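Local coordinates for protein alpha-fucosidase (Bifidobacterium bifidum, PDB 2EAB) that probably acts as a 1,2-alpha-L-fucosidase, hydrolysing terminal alpha-L-fucose linkages, this chain being the calcium-binding catalytic part of a longer protein, at residues 54-59 / 184-190; 383-389 / 437-443. The contacts are given in a common frame with arbitrary orientation. Residue numbers count along the deposited sequence, not the author numbering.

Interaction 1: residues 54-59 / 184-190; sequences FGNGKI and ASNPDNV
Two beta-hairpin turns meet here, with Gly55 CA 5.0 Å from Ala184 CA and Asn56 CA 4.8 Å from Asn186 CA. Ala184, still in strand conformation, points its small CB toward Phe54 (CD1–CB 3.9 Å), while a water joins its O to Gly55 O. Ser185 O accepts Asn56 ND2 (3.0 Å); Asn56 (chi1 p) turns its OD1 back in an Asx turn to Lys58 N (2.9 Å), widened to an Asx motif by Ile59 N (2.8 Å). Gly57, of the calcium site, has positive phi (88/-13), which suits glycine. Asn186 (chi1 t) gives ND2 to Asn56 O (2.8 Å). Pro187 and Asp188 carry the turn onward, Asp188 N bonding Ser185 OG (3.0 Å). Asn189 adopts left-handed angles (52/46), which asparagine tolerates well, and its OD1 weakly accepts Lys58 NZ (3.0 Å). Val190 returns to strand, pairing both ways with Ser185, and meets Ile59 (CD1 to Val190 C, 4.0 Å). A G1-bulged hairpin packs against an Asx-turn hairpin, joining the two antiparallel sheets of the N-terminal beta domain.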
# COMPACT_ATOMS: atom_id res chain seq x y z
N PHE A 54 2.24 6.14 -15.22
CA PHE A 54 1.69 4.91 -15.77
C PHE A 54 2.74 3.82 -15.57
O PHE A 54 3.93 4.10 -15.40
CB PHE A 54 1.32 5.08 -17.26
CG PHE A 54 2.51 5.27 -18.15
CD1 PHE A 54 3.05 4.18 -18.83
CD2 PHE A 54 3.09 6.52 -18.32
CE1 PHE A 54 4.15 4.34 -19.65
CE2 PHE A 54 4.20 6.69 -19.15
CZ PHE A 54 4.73 5.59 -19.81
N GLY A 55 2.30 2.57 -15.58
CA GLY A 55 3.22 1.47 -15.39
C GLY A 55 2.58 0.13 -15.64
O GLY A 55 1.35 0.03 -15.83
N ASN A 56 3.40 -0.92 -15.65
CA ASN A 56 2.92 -2.29 -15.79
C ASN A 56 3.24 -3.14 -14.56
O ASN A 56 3.28 -4.37 -14.64
CB ASN A 56 3.48 -2.94 -17.07
CG ASN A 56 4.97 -3.20 -17.01
OD1 ASN A 56 5.64 -2.88 -16.03
ND2 ASN A 56 5.51 -3.79 -18.08
N GLY A 57 3.48 -2.48 -13.43
CA GLY A 57 3.89 -3.15 -12.20
C GLY A 57 5.39 -3.32 -12.07
O GLY A 57 5.88 -3.66 -10.98
N LYS A 58 6.11 -3.10 -13.17
CA LYS A 58 7.55 -3.36 -13.22
C LYS A 58 8.31 -2.15 -13.75
O LYS A 58 9.17 -1.61 -13.05
CB LYS A 58 7.85 -4.62 -14.03
CG LYS A 58 7.23 -5.87 -13.41
CD LYS A 58 7.55 -7.11 -14.19
CE LYS A 58 6.58 -7.31 -15.35
NZ LYS A 58 6.99 -8.49 -16.14
N ILE A 59 8.00 -1.71 -14.97
CA ILE A 59 8.49 -0.44 -15.47
C ILE A 59 7.41 0.62 -15.37
O ILE A 59 6.21 0.32 -15.44
CB ILE A 59 9.05 -0.52 -16.92
CG1 ILE A 59 8.02 -1.11 -17.89
CG2 ILE A 59 10.37 -1.29 -16.94
CD1 ILE A 59 8.47 -1.13 -19.35
N ALA A 184 2.30 1.24 -20.58
CA ALA A 184 3.18 0.14 -20.26
C ALA A 184 2.34 -1.11 -20.12
O ALA A 184 1.51 -1.22 -19.21
CB ALA A 184 3.96 0.41 -18.98
N SER A 185 2.55 -2.04 -21.04
CA SER A 185 1.79 -3.27 -21.11
C SER A 185 2.32 -4.31 -20.15
O SER A 185 3.52 -4.59 -20.12
CB SER A 185 1.83 -3.82 -22.53
OG SER A 185 1.31 -5.13 -22.55
N ASN A 186 1.42 -4.89 -19.36
CA ASN A 186 1.79 -6.05 -18.56
C ASN A 186 1.90 -7.33 -19.42
O ASN A 186 2.92 -8.01 -19.35
CB ASN A 186 0.86 -6.23 -17.35
CG ASN A 186 1.37 -7.27 -16.37
OD1 ASN A 186 0.98 -8.44 -16.46
ND2 ASN A 186 2.25 -6.87 -15.46
N PRO A 187 0.88 -7.65 -20.25
CA PRO A 187 0.98 -8.86 -21.08
C PRO A 187 2.23 -8.94 -21.96
O PRO A 187 2.80 -10.02 -22.10
CB PRO A 187 -0.28 -8.78 -21.97
CG PRO A 187 -1.23 -8.00 -21.19
CD PRO A 187 -0.42 -6.97 -20.45
N ASP A 188 2.64 -7.82 -22.54
CA ASP A 188 3.80 -7.81 -23.43
C ASP A 188 5.05 -7.21 -22.79
O ASP A 188 6.09 -7.08 -23.44
CB ASP A 188 3.45 -7.14 -24.76
CG ASP A 188 2.55 -8.02 -25.62
OD1 ASP A 188 2.98 -9.15 -25.94
OD2 ASP A 188 1.42 -7.61 -25.93
N ASN A 189 4.93 -6.87 -21.51
CA ASN A 189 6.06 -6.45 -20.68
C ASN A 189 6.90 -5.33 -21.31
O ASN A 189 8.14 -5.39 -21.31
CB ASN A 189 6.94 -7.65 -20.33
CG ASN A 189 7.86 -7.37 -19.17
OD1 ASN A 189 7.53 -6.55 -18.32
ND2 ASN A 189 9.00 -8.03 -19.14
N VAL A 190 6.22 -4.31 -21.82
CA VAL A 190 6.88 -3.33 -22.66
C VAL A 190 6.19 -1.98 -22.55
O VAL A 190 4.97 -1.91 -22.39
CB VAL A 190 6.95 -3.82 -24.14
CG1 VAL A 190 5.56 -3.87 -24.79
CG2 VAL A 190 7.91 -2.97 -24.97
O HOH W 1 -0.43 -1.92 -17.39
O HOH W 2 4.91 -8.94 -17.89
O HOH W 3 9.88 -7.54 -16.51

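Interaction 2: residues 383-389 / 437-443. With CA (calcium ion), chain C.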
# COMPACT_ATOMS: atom_id res chain seq x y z
N THR A 383 -2.57 1.20 -8.09
CA THR A 383 -2.29 -0.19 -7.74
C THR A 383 -1.96 -1.00 -9.00
O THR A 383 -0.97 -1.72 -9.04
CB THR A 383 -3.48 -0.86 -7.00
OG1 THR A 383 -3.87 -0.08 -5.87
CG2 THR A 383 -3.10 -2.25 -6.52
N ILE A 384 -2.80 -0.86 -10.02
CA ILE A 384 -2.56 -1.54 -11.30
C ILE A 384 -1.19 -1.15 -11.88
O ILE A 384 -0.47 -2.00 -12.38
CB ILE A 384 -3.69 -1.25 -12.32
CG1 ILE A 384 -5.06 -1.64 -11.73
CG2 ILE A 384 -3.43 -1.96 -13.64
CD1 ILE A 384 -6.24 -1.12 -12.53
N GLY A 385 -0.84 0.13 -11.80
CA GLY A 385 0.42 0.60 -12.34
C GLY A 385 1.67 0.16 -11.59
O GLY A 385 2.74 0.05 -12.19
N SER A 386 1.54 -0.09 -10.29
CA SER A 386 2.72 -0.36 -9.44
C SER A 386 2.83 -1.76 -8.85
O SER A 386 3.90 -2.14 -8.36
CB SER A 386 2.79 0.66 -8.29
OG SER A 386 1.74 0.47 -7.36
N SER A 387 1.74 -2.53 -8.88
CA SER A 387 1.68 -3.80 -8.18
C SER A 387 0.86 -4.81 -8.97
O SER A 387 -0.36 -4.89 -8.83
CB SER A 387 1.08 -3.58 -6.78
OG SER A 387 1.09 -4.78 -6.02
N ARG A 388 1.53 -5.58 -9.83
CA ARG A 388 0.83 -6.60 -10.60
C ARG A 388 1.18 -7.99 -10.09
O ARG A 388 2.14 -8.16 -9.33
CB ARG A 388 1.13 -6.47 -12.10
CG ARG A 388 0.53 -5.21 -12.74
CD ARG A 388 -0.99 -5.18 -12.63
NE ARG A 388 -1.64 -6.32 -13.29
CZ ARG A 388 -2.02 -6.36 -14.56
NH1 ARG A 388 -1.84 -5.31 -15.35
NH2 ARG A 388 -2.59 -7.46 -15.04
N GLU A 389 0.39 -8.99 -10.49
CA GLU A 389 0.61 -10.38 -10.06
C GLU A 389 2.04 -10.83 -10.30
O GLU A 389 2.59 -11.60 -9.52
CB GLU A 389 -0.33 -11.34 -10.78
CG GLU A 389 -1.79 -11.12 -10.47
CD GLU A 389 -2.70 -11.77 -11.49
OE1 GLU A 389 -2.75 -13.02 -11.54
OE2 GLU A 389 -3.38 -11.02 -12.24
N MET A 437 -9.19 -5.88 -6.37
CA MET A 437 -7.89 -6.02 -7.04
C MET A 437 -7.06 -7.08 -6.31
O MET A 437 -5.83 -6.96 -6.24
CB MET A 437 -7.14 -4.69 -7.05
CG MET A 437 -7.89 -3.56 -7.72
SD MET A 437 -7.00 -2.00 -7.73
CE MET A 437 -6.95 -1.62 -5.97
N GLY A 438 -7.72 -8.12 -5.81
CA GLY A 438 -7.08 -9.07 -4.90
C GLY A 438 -5.82 -9.73 -5.44
O GLY A 438 -4.86 -9.96 -4.70
N GLU A 439 -5.81 -10.04 -6.74
CA GLU A 439 -4.64 -10.68 -7.34
C GLU A 439 -3.40 -9.80 -7.26
O GLU A 439 -2.27 -10.29 -7.31
CB GLU A 439 -4.93 -11.09 -8.78
CG GLU A 439 -5.13 -9.94 -9.74
CD GLU A 439 -6.58 -9.57 -9.97
OE1 GLU A 439 -7.39 -9.63 -9.02
OE2 GLU A 439 -6.90 -9.22 -11.13
N LEU A 440 -3.61 -8.49 -7.13
CA LEU A 440 -2.51 -7.54 -7.12
C LEU A 440 -1.79 -7.49 -5.77
O LEU A 440 -0.76 -6.82 -5.63
CB LEU A 440 -2.98 -6.15 -7.56
CG LEU A 440 -3.72 -6.08 -8.90
CD1 LEU A 440 -3.84 -4.64 -9.37
CD2 LEU A 440 -3.05 -6.92 -9.98
N ALA A 441 -2.30 -8.23 -4.78
CA ALA A 441 -1.60 -8.41 -3.51
C ALA A 441 -0.48 -9.43 -3.60
O ALA A 441 0.34 -9.53 -2.68
CB ALA A 441 -2.58 -8.81 -2.43
N GLU A 442 -0.43 -10.20 -4.68
CA GLU A 442 0.55 -11.28 -4.80
C GLU A 442 2.00 -10.85 -4.48
O GLU A 442 2.67 -11.53 -3.71
CB GLU A 442 0.47 -11.97 -6.17
CG GLU A 442 1.52 -13.08 -6.40
CD GLU A 442 1.52 -14.18 -5.34
OE1 GLU A 442 0.45 -14.49 -4.78
OE2 GLU A 442 2.61 -14.74 -5.09
N PRO A 443 2.48 -9.73 -5.07
CA PRO A 443 3.86 -9.36 -4.72
C PRO A 443 4.08 -9.03 -3.24
O PRO A 443 5.19 -9.21 -2.75
CB PRO A 443 4.14 -8.14 -5.61
CG PRO A 443 2.81 -7.64 -6.01
CD PRO A 443 1.91 -8.84 -6.09
CA CA C . 6.35 -3.18 -8.14
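Apolar contact makes up much of this join between the C-terminal end of helix 365-386 and the 3-10 turn 438-441 that leads into helix 442-450. Leu440 lies at its centre: CD1 reaches Thr383 CG2 (3.8 Å) and Ile384 CG1 (4.0 Å), while CD2 rests 3.6 Å from Arg388 NE. Met437, long and flexible, extends the patch, its CE 3.4 Å from Thr383 OG1, a hydroxyl already bonded to Gly379 O. Pro443 packs its CD 3.3 Å from Arg388 O. Both segments belong to the family 95 catalytic domain, of the six-hairpin glycosidase clan, whose members build an (alpha/alpha)6 barrel; the contact probably joins helical elements of that barrel. A single hydrogen bond spans the segments: Pro443 has no amide proton to give, and Leu440 O, three residues back, instead accepts Ser387 OG (2.8 Å); this small hydroxyl, just beyond the helix end, also pairs with Tyr429 OH. Among the charges, Glu389 OE2 and Glu439 OE2 approach to 4.1 Å, and Glu439 has Arg333 to offset the repulsion. Arg388 sends its guanidinium to Asp326, and Glu442 bridges to Arg530. Metal binding falls to the backbone: Ser386 O, in the last residue of the helix, coordinates calcium at 2.7 Å, with Glu77 OE2 and Leu393 O as further ligands.

How the interactions relate
Interactions 1 and 2 lie side by side, their centres about 12 Å apart, and meet across the boundary between the N-terminal beta region and the helical catalytic region. Gly57 N bonds to Gly385 O (2.9 Å), fastening the 54-59 turn to the end of the helix. Arg388 fills the space between: its CG touches Asn56 O (3.4 Å) and its NH1 approaches Asn186 CB (3.5 Å), so one side chain packs on both segments of interaction 1. The calcium site draws on both contacts, with Gly57 O 2.9 Å from the ion and Ser386 O also bound to it, so the metal bridges the two regions.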